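Local coordinates for B12-binding domain-containing protein (PDB 6WTE) that binds cobalamin and a [4Fe-4S] cluster and probably transfers methyl groups as the radical S-adenosylmethionine methylase TsrM, by non-radical catalysis, at residues T403-S408 with H511-L516. Residues are numbered along the deposited sequence; the frame is centred on the assembly and turned at random.
With EDO (1,2-ethanediol), chain K.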
loop_
_atom_site.group_PDB
_atom_site.type_symbol
_atom_site.label_atom_id
_atom_site.label_comp_id
_atom_site.label_asym_id
_atom_site.label_seq_id
_atom_site.Cartn_x
_atom_site.Cartn_y
_atom_site.Cartn_z
ATOM N N THR A 403 1.462 -9.934 20.330
ATOM C CA THR A 403 2.491 -10.833 19.818
ATOM C C THR A 403 3.688 -10.036 19.332
ATOM O O THR A 403 4.836 -10.329 19.679
ATOM C CB THR A 403 1.952 -11.708 18.685
ATOM O OG1 THR A 403 0.703 -12.291 19.068
ATOM C CG2 THR A 403 2.956 -12.807 18.348
ATOM N N VAL A 404 3.426 -9.011 18.531
ATOM C CA VAL A 404 4.443 -8.085 18.066
ATOM C C VAL A 404 3.899 -6.678 18.239
ATOM O O VAL A 404 2.708 -6.430 18.011
ATOM C CB VAL A 404 4.832 -8.350 16.593
ATOM C CG1 VAL A 404 5.839 -7.319 16.103
ATOM C CG2 VAL A 404 5.407 -9.764 16.437
ATOM N N THR A 405 4.764 -5.760 18.657
ATOM C CA THR A 405 4.438 -4.340 18.709
ATOM C C THR A 405 5.410 -3.612 17.793
ATOM O O THR A 405 6.626 -3.677 17.999
ATOM C CB THR A 405 4.523 -3.816 20.143
ATOM O OG1 THR A 405 3.828 -4.728 20.994
ATOM C CG2 THR A 405 3.867 -2.445 20.255
ATOM N N GLY A 406 4.879 -2.920 16.795
ATOM C CA GLY A 406 5.688 -2.246 15.790
ATOM C C GLY A 406 5.613 -0.743 15.977
ATOM O O GLY A 406 4.528 -0.190 16.190
ATOM N N PHE A 407 6.768 -0.090 15.899
ATOM C CA PHE A 407 6.865 1.355 16.052
ATOM C C PHE A 407 7.438 1.975 14.786
ATOM O O PHE A 407 8.420 1.477 14.226
ATOM C CB PHE A 407 7.745 1.724 17.247
ATOM C CG PHE A 407 7.275 1.147 18.547
ATOM C CD1 PHE A 407 6.277 1.774 19.277
ATOM C CD2 PHE A 407 7.817 -0.033 19.034
ATOM C CE1 PHE A 407 5.835 1.246 20.473
ATOM C CE2 PHE A 407 7.381 -0.566 20.231
ATOM C CZ PHE A 407 6.390 0.076 20.955
ATOM N N SER A 408 6.818 3.064 14.341
ATOM C CA SER A 408 7.282 3.833 13.197
ATOM C C SER A 408 7.534 5.276 13.624
ATOM O O SER A 408 6.975 5.751 14.615
ATOM C CB SER A 408 6.260 3.790 12.055
ATOM O OG SER A 408 6.056 2.463 11.594
ATOM N N HIS A 511 12.993 -6.956 23.362
ATOM C CA HIS A 511 13.408 -6.818 21.966
ATOM C C HIS A 511 12.856 -7.941 21.093
ATOM O O HIS A 511 12.611 -7.741 19.897
ATOM C CB HIS A 511 14.934 -6.792 21.881
ATOM C CG HIS A 511 15.542 -5.492 22.298
ATOM N ND1 HIS A 511 16.883 -5.358 22.588
ATOM C CD2 HIS A 511 15.000 -4.261 22.453
ATOM C CE1 HIS A 511 17.138 -4.105 22.917
ATOM N NE2 HIS A 511 16.012 -3.417 22.841
ATOM N N HIS A 512 12.642 -9.124 21.671
ATOM C CA HIS A 512 12.136 -10.239 20.883
ATOM C C HIS A 512 10.734 -9.964 20.352
ATOM O O HIS A 512 10.348 -10.522 19.321
ATOM C CB HIS A 512 12.136 -11.508 21.731
ATOM C CG HIS A 512 11.157 -11.465 22.858
ATOM N ND1 HIS A 512 10.069 -12.309 22.934
ATOM C CD2 HIS A 512 11.074 -10.648 23.935
ATOM C CE1 HIS A 512 9.379 -12.037 24.028
ATOM N NE2 HIS A 512 9.963 -11.029 24.649
ATOM N N ARG A 513 9.957 -9.114 21.030
ATOM C CA ARG A 513 8.561 -8.916 20.657
ATOM C C ARG A 513 8.273 -7.521 20.113
ATOM O O ARG A 513 7.106 -7.129 20.035
ATOM C CB ARG A 513 7.633 -9.223 21.838
ATOM C CG ARG A 513 7.738 -8.293 23.054
ATOM C CD ARG A 513 6.718 -8.733 24.120
ATOM N NE ARG A 513 6.725 -7.927 25.342
ATOM C CZ ARG A 513 5.862 -6.948 25.604
ATOM N NH1 ARG A 513 4.918 -6.629 24.726
ATOM N NH2 ARG A 513 5.946 -6.280 26.747
ATOM N N VAL A 514 9.302 -6.767 19.720
ATOM C CA VAL A 514 9.095 -5.439 19.157
ATOM C C VAL A 514 9.788 -5.337 17.810
ATOM O O VAL A 514 10.823 -5.967 17.565
ATOM C CB VAL A 514 9.605 -4.312 20.078
ATOM C CG1 VAL A 514 8.962 -4.407 21.441
ATOM C CG2 VAL A 514 11.118 -4.344 20.187
ATOM N N MET A 515 9.207 -4.516 16.941
ATOM C CA MET A 515 9.812 -4.114 15.678
ATOM C C MET A 515 10.020 -2.610 15.724
ATOM O O MET A 515 9.051 -1.855 15.822
ATOM C CB MET A 515 8.921 -4.500 14.503
ATOM C CG MET A 515 8.909 -5.989 14.212
ATOM S SD MET A 515 7.991 -6.297 12.697
ATOM C CE MET A 515 8.215 -8.060 12.488
ATOM N N LEU A 516 11.277 -2.185 15.644
ATOM C CA LEU A 516 11.667 -0.788 15.721
ATOM C C LEU A 516 12.326 -0.365 14.419
ATOM O O LEU A 516 12.902 -1.198 13.713
ATOM C CB LEU A 516 12.653 -0.562 16.872
ATOM C CG LEU A 516 12.130 -0.835 18.280
ATOM C CD1 LEU A 516 13.286 -1.060 19.232
ATOM C CD2 LEU A 516 11.315 0.351 18.721
HETATM C C1 EDO K . 1.411 -14.356 21.348
HETATM O O1 EDO K . 0.592 -13.184 21.421
HETATM C C2 EDO K . 0.503 -15.573 21.430
HETATM O O2 EDO K . 1.291 -16.749 21.229
HETATM O O HOH W 1 2.501 -5.168 23.286
HETATM O O HOH W 2 4.819 -7.088 21.671
#
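Three backbone hydrogen bonds, each using Thr405 or Met515, join segments 403-408 and 511-516 in the tight part of this contact. Thr405 N donates to Arg513 O, Met515 N to Thr405 O at 2.9 Å, and Phe407 N to Met515 O with a C=O...N angle of 177°. The segments run only 13° apart, and Thr405 pairs with Val514 and Gly406 with Met515 as parallel bridges. At the second bridge the CA atoms of Gly406 and Met515 approach to 4.5 Å.

Side chains meet on both faces of the pair. On the face of Thr405 and Val514, the Phe407 ring and Leu516 lie side by side and point the same way, with Phe407 CD2 3.5 Å from Leu516 CD2. Val514 CG1 reaches the edge of that ring near its plane, and Met398 and Val394 of helix 387-398 and Leu502 of helix 491-503 also pack on Phe407. On the face of Met515, its CG meets Val404 CG1 at 3.8 Å, the branch set anti to the backbone N (chi1 177°).

In the radical SAM core, a partial TIM barrel, strand 404-412 pairs in parallel with strand 373-380; across the contact, strand 514-515 continues the sheet from more than a hundred residues later in the chain. Met515 lies about 10 Å, side chain to ligand, from the bound cobalamin.

Between Thr405 OG1 and the Arg513 guanidinium the apolar packing gives way to two waters. One lies 2.6 Å from Thr405 OG1, accepts from Arg513 NH1 at 3.1 Å and probably donates to Arg513 O, though other acceptors compete for its protons. The second, in the guanidinium plane, bridges Thr405 OG1 to NH1, the latter bond weak. The Arg513 chain runs extended as far as NE; NH2 bonds to Met398 O.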